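Local coordinates for viral structural protein 4 (Bombyx mori cytoplasmic polyhedrosis virus, PDB 6TZ0), which binds GTP and probably acts as an NTPase partner of the viral RNA-dependent RNA polymerase during transcription inside the capsid, at residues Y418-H429 / M448-Q459. Residues are numbered along the deposited sequence; the frame is centred on the assembly and turned at random.
Sequences YEQKASELLISH and MMDEMNEVLIAQ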
loop_
_atom_site.group_PDB
_atom_site.type_symbol
_atom_site.label_atom_id
_atom_site.label_comp_id
_atom_site.label_asym_id
_atom_site.label_seq_id
_atom_site.Cartn_x
_atom_site.Cartn_y
_atom_site.Cartn_z
ATOM N N TYR B 418 -34.309 -13.179 19.123
ATOM C CA TYR B 418 -34.694 -12.607 17.840
ATOM C C TYR B 418 -36.016 -13.171 17.347
ATOM O O TYR B 418 -36.749 -12.481 16.632
ATOM C CB TYR B 418 -33.606 -12.848 16.801
ATOM C CG TYR B 418 -32.291 -12.190 17.117
ATOM C CD1 TYR B 418 -32.173 -10.809 17.116
ATOM C CD2 TYR B 418 -31.154 -12.947 17.347
ATOM C CE1 TYR B 418 -30.973 -10.201 17.391
ATOM C CE2 TYR B 418 -29.949 -12.348 17.606
ATOM C CZ TYR B 418 -29.865 -10.975 17.628
ATOM O OH TYR B 418 -28.663 -10.375 17.885
ATOM N N GLU B 419 -36.345 -14.405 17.732
ATOM C CA GLU B 419 -37.637 -14.980 17.375
ATOM C C GLU B 419 -38.770 -14.254 18.083
ATOM O O GLU B 419 -39.825 -14.009 17.488
ATOM C CB GLU B 419 -37.647 -16.467 17.715
ATOM C CG GLU B 419 -36.635 -17.256 16.916
ATOM C CD GLU B 419 -36.601 -18.722 17.279
ATOM O OE1 GLU B 419 -37.288 -19.121 18.241
ATOM O OE2 GLU B 419 -35.877 -19.477 16.599
ATOM N N GLN B 420 -38.551 -13.871 19.341
ATOM C CA GLN B 420 -39.535 -13.096 20.088
ATOM C C GLN B 420 -39.711 -11.704 19.497
ATOM O O GLN B 420 -40.846 -11.227 19.350
ATOM C CB GLN B 420 -39.100 -13.009 21.546
ATOM C CG GLN B 420 -39.089 -14.348 22.241
ATOM C CD GLN B 420 -38.434 -14.300 23.600
ATOM O OE1 GLN B 420 -37.899 -13.273 24.010
ATOM N NE2 GLN B 420 -38.458 -15.425 24.305
ATOM N N LYS B 421 -38.603 -11.050 19.132
ATOM C CA LYS B 421 -38.705 -9.716 18.544
ATOM C C LYS B 421 -39.375 -9.757 17.173
ATOM O O LYS B 421 -40.206 -8.896 16.859
ATOM C CB LYS B 421 -37.325 -9.069 18.449
ATOM C CG LYS B 421 -36.607 -8.950 19.780
ATOM C CD LYS B 421 -37.372 -8.109 20.789
ATOM C CE LYS B 421 -37.346 -6.640 20.443
ATOM N NZ LYS B 421 -37.989 -5.828 21.506
ATOM N N ALA B 422 -39.071 -10.778 16.367
ATOM C CA ALA B 422 -39.701 -10.902 15.058
ATOM C C ALA B 422 -41.172 -11.275 15.179
ATOM O O ALA B 422 -41.990 -10.831 14.370
ATOM C CB ALA B 422 -38.956 -11.932 14.214
ATOM N N SER B 423 -41.535 -12.062 16.196
ATOM C CA SER B 423 -42.939 -12.411 16.387
ATOM C C SER B 423 -43.755 -11.202 16.829
ATOM O O SER B 423 -44.886 -11.007 16.365
ATOM C CB SER B 423 -43.060 -13.546 17.401
ATOM O OG SER B 423 -44.412 -13.912 17.591
ATOM N N GLU B 424 -43.188 -10.366 17.705
ATOM C CA GLU B 424 -43.858 -9.120 18.073
ATOM C C GLU B 424 -43.966 -8.175 16.884
ATOM O O GLU B 424 -44.978 -7.479 16.721
ATOM C CB GLU B 424 -43.113 -8.442 19.218
ATOM C CG GLU B 424 -43.181 -9.193 20.526
ATOM C CD GLU B 424 -42.382 -8.519 21.618
ATOM O OE1 GLU B 424 -41.701 -7.515 21.321
ATOM O OE2 GLU B 424 -42.426 -8.997 22.771
ATOM N N LEU B 425 -42.939 -8.162 16.034
ATOM C CA LEU B 425 -42.954 -7.327 14.841
ATOM C C LEU B 425 -44.005 -7.798 13.843
ATOM O O LEU B 425 -44.606 -6.984 13.136
ATOM C CB LEU B 425 -41.565 -7.337 14.213
ATOM C CG LEU B 425 -41.282 -6.361 13.089
ATOM C CD1 LEU B 425 -41.393 -4.969 13.653
ATOM C CD2 LEU B 425 -39.898 -6.608 12.534
ATOM N N LEU B 426 -44.238 -9.109 13.767
ATOM C CA LEU B 426 -45.271 -9.629 12.875
ATOM C C LEU B 426 -46.666 -9.375 13.425
ATOM O O LEU B 426 -47.598 -9.119 12.656
ATOM C CB LEU B 426 -45.063 -11.122 12.630
ATOM C CG LEU B 426 -43.893 -11.541 11.748
ATOM C CD1 LEU B 426 -43.681 -13.036 11.825
ATOM C CD2 LEU B 426 -44.146 -11.134 10.322
ATOM N N ILE B 427 -46.837 -9.468 14.749
ATOM C CA ILE B 427 -48.126 -9.148 15.361
ATOM C C ILE B 427 -48.466 -7.670 15.168
ATOM O O ILE B 427 -49.628 -7.316 14.929
ATOM C CB ILE B 427 -48.124 -9.564 16.847
ATOM C CG1 ILE B 427 -48.095 -11.088 16.972
ATOM C CG2 ILE B 427 -49.329 -9.032 17.609
ATOM C CD1 ILE B 427 -49.307 -11.767 16.370
ATOM N N SER B 428 -47.454 -6.795 15.189
ATOM C CA SER B 428 -47.701 -5.364 15.008
ATOM C C SER B 428 -48.190 -5.002 13.605
ATOM O O SER B 428 -48.722 -3.903 13.420
ATOM C CB SER B 428 -46.438 -4.566 15.324
ATOM O OG SER B 428 -45.428 -4.805 14.364
ATOM N N HIS B 429 -48.012 -5.876 12.617
ATOM C CA HIS B 429 -48.565 -5.675 11.284
ATOM C C HIS B 429 -49.760 -6.573 11.001
ATOM O O HIS B 429 -50.190 -6.668 9.849
ATOM C CB HIS B 429 -47.498 -5.906 10.218
ATOM C CG HIS B 429 -46.426 -4.865 10.197
ATOM N ND1 HIS B 429 -45.262 -4.978 10.925
ATOM C CD2 HIS B 429 -46.339 -3.689 9.533
ATOM C CE1 HIS B 429 -44.506 -3.918 10.711
ATOM N NE2 HIS B 429 -45.136 -3.121 9.869
ATOM N N MET B 448 -40.712 -4.461 6.366
ATOM C CA MET B 448 -40.649 -5.129 7.659
ATOM C C MET B 448 -39.266 -5.689 7.959
ATOM O O MET B 448 -38.837 -5.709 9.123
ATOM C CB MET B 448 -41.673 -6.260 7.694
ATOM C CG MET B 448 -43.081 -5.800 7.431
ATOM S SD MET B 448 -44.206 -7.191 7.309
ATOM C CE MET B 448 -44.265 -7.670 9.021
ATOM N N MET B 449 -38.553 -6.138 6.928
ATOM C CA MET B 449 -37.191 -6.614 7.123
ATOM C C MET B 449 -36.235 -5.488 7.483
ATOM O O MET B 449 -35.213 -5.748 8.119
ATOM C CB MET B 449 -36.689 -7.322 5.873
ATOM C CG MET B 449 -37.478 -8.547 5.527
ATOM S SD MET B 449 -36.927 -9.306 4.004
ATOM C CE MET B 449 -38.305 -10.391 3.711
ATOM N N ASP B 450 -36.543 -4.248 7.100
ATOM C CA ASP B 450 -35.736 -3.123 7.563
ATOM C C ASP B 450 -35.893 -2.908 9.065
ATOM O O ASP B 450 -34.919 -2.595 9.760
ATOM C CB ASP B 450 -36.103 -1.859 6.795
ATOM C CG ASP B 450 -35.662 -1.913 5.353
ATOM O OD1 ASP B 450 -34.696 -2.645 5.061
ATOM O OD2 ASP B 450 -36.262 -1.210 4.516
ATOM N N GLU B 451 -37.101 -3.105 9.588
ATOM C CA GLU B 451 -37.315 -3.034 11.030
ATOM C C GLU B 451 -36.635 -4.193 11.751
ATOM O O GLU B 451 -36.098 -4.021 12.857
ATOM C CB GLU B 451 -38.813 -3.013 11.306
ATOM C CG GLU B 451 -39.480 -1.735 10.833
ATOM C CD GLU B 451 -40.990 -1.794 10.903
ATOM O OE1 GLU B 451 -41.536 -2.892 11.117
ATOM O OE2 GLU B 451 -41.636 -0.737 10.748
ATOM N N MET B 452 -36.620 -5.368 11.125
ATOM C CA MET B 452 -35.857 -6.481 11.680
ATOM C C MET B 452 -34.353 -6.209 11.653
ATOM O O MET B 452 -33.637 -6.616 12.571
ATOM C CB MET B 452 -36.187 -7.764 10.928
ATOM C CG MET B 452 -35.656 -9.008 11.593
ATOM S SD MET B 452 -36.461 -9.313 13.171
ATOM C CE MET B 452 -35.207 -10.264 14.019
ATOM N N ASN B 453 -33.853 -5.503 10.637
ATOM C CA ASN B 453 -32.444 -5.111 10.649
ATOM C C ASN B 453 -32.163 -4.072 11.725
ATOM O O ASN B 453 -31.062 -4.051 12.287
ATOM C CB ASN B 453 -32.013 -4.572 9.287
ATOM C CG ASN B 453 -31.930 -5.648 8.241
ATOM O OD1 ASN B 453 -31.601 -6.785 8.541
ATOM N ND2 ASN B 453 -32.179 -5.283 6.996
ATOM N N GLU B 454 -33.143 -3.221 12.031
ATOM C CA GLU B 454 -33.004 -2.291 13.151
ATOM C C GLU B 454 -32.954 -3.012 14.491
ATOM O O GLU B 454 -32.291 -2.540 15.419
ATOM C CB GLU B 454 -34.152 -1.287 13.159
ATOM C CG GLU B 454 -34.135 -0.305 12.017
ATOM C CD GLU B 454 -35.324 0.626 12.048
ATOM O OE1 GLU B 454 -36.213 0.420 12.897
ATOM O OE2 GLU B 454 -35.375 1.560 11.221
ATOM N N VAL B 455 -33.657 -4.133 14.631
ATOM C CA VAL B 455 -33.533 -4.843 15.904
ATOM C C VAL B 455 -32.303 -5.754 15.904
ATOM O O VAL B 455 -31.824 -6.142 16.976
ATOM C CB VAL B 455 -34.827 -5.605 16.254
ATOM C CG1 VAL B 455 -34.947 -6.885 15.508
ATOM C CG2 VAL B 455 -34.942 -5.843 17.743
ATOM N N LEU B 456 -31.743 -6.068 14.734
ATOM C CA LEU B 456 -30.492 -6.823 14.693
ATOM C C LEU B 456 -29.272 -5.952 14.970
ATOM O O LEU B 456 -28.312 -6.421 15.582
ATOM C CB LEU B 456 -30.319 -7.513 13.338
ATOM C CG LEU B 456 -31.161 -8.736 12.992
ATOM C CD1 LEU B 456 -30.979 -9.090 11.547
ATOM C CD2 LEU B 456 -30.758 -9.898 13.837
ATOM N N ILE B 457 -29.286 -4.695 14.515
ATOM C CA ILE B 457 -28.095 -3.847 14.574
ATOM C C ILE B 457 -27.712 -3.473 16.004
ATOM O O ILE B 457 -26.532 -3.244 16.280
ATOM C CB ILE B 457 -28.314 -2.600 13.682
ATOM C CG1 ILE B 457 -27.035 -1.791 13.485
ATOM C CG2 ILE B 457 -29.373 -1.687 14.242
ATOM C CD1 ILE B 457 -25.994 -2.497 12.750
ATOM N N ALA B 458 -28.664 -3.484 16.941
ATOM C CA ALA B 458 -28.390 -3.088 18.317
ATOM C C ALA B 458 -27.506 -4.077 19.057
ATOM O O ALA B 458 -26.921 -3.712 20.081
ATOM C CB ALA B 458 -29.699 -2.911 19.077
ATOM N N GLN B 459 -27.384 -5.302 18.558
ATOM C CA GLN B 459 -26.617 -6.344 19.212
ATOM C C GLN B 459 -25.265 -6.571 18.563
ATOM O O GLN B 459 -24.506 -7.425 19.027
ATOM C CB GLN B 459 -27.419 -7.641 19.211
ATOM C CG GLN B 459 -28.782 -7.477 19.826
ATOM C CD GLN B 459 -28.711 -7.083 21.274
ATOM O OE1 GLN B 459 -27.896 -7.604 22.031
ATOM N NE2 GLN B 459 -29.545 -6.134 21.667
#
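Leu425 fills a hollow on the facing helix between Met448, Glu451 and Met452. With CG anti to the backbone N (chi1 -170°), its branched end suits these three walls: CD1 lies against Glu451 CB, CD2 3.7 Å from Met448 O. One turn back, small Ala422 leaves a dent for the flexible thioether of Met452, whose SD rests 3.8 Å from Ala422 CB and whose CE reaches the carbonyl O of Tyr418. The long, flat Tyr418 ring spans one end of the interface. Leu456 CD2 makes a CH-pi contact over one face, displaced toward the rim, and the hydroxyl reaches the CB of Gln459, whose amide bonds to Tyr386. At the other end Met448 CG and SD lie over one face of His429, and a bend at chi3 (72°) brings CE to Leu426 CD2. An in-plane hydrogen bond from His429 ND1 to Leu425 O, shared with Ser428 OG, fixes the ring's turn, with Glu451 OE1 at its edge by CE1. Lys421 methylenes cover Val455 CG2 while the ammonium leads away. The segment axes run roughly antiparallel (147°) and come within 10.5 Å, and the polymerase chain packs on Leu456: an antiparallel helix pair, joined through a short intervening helix, flanking the P-loop domain.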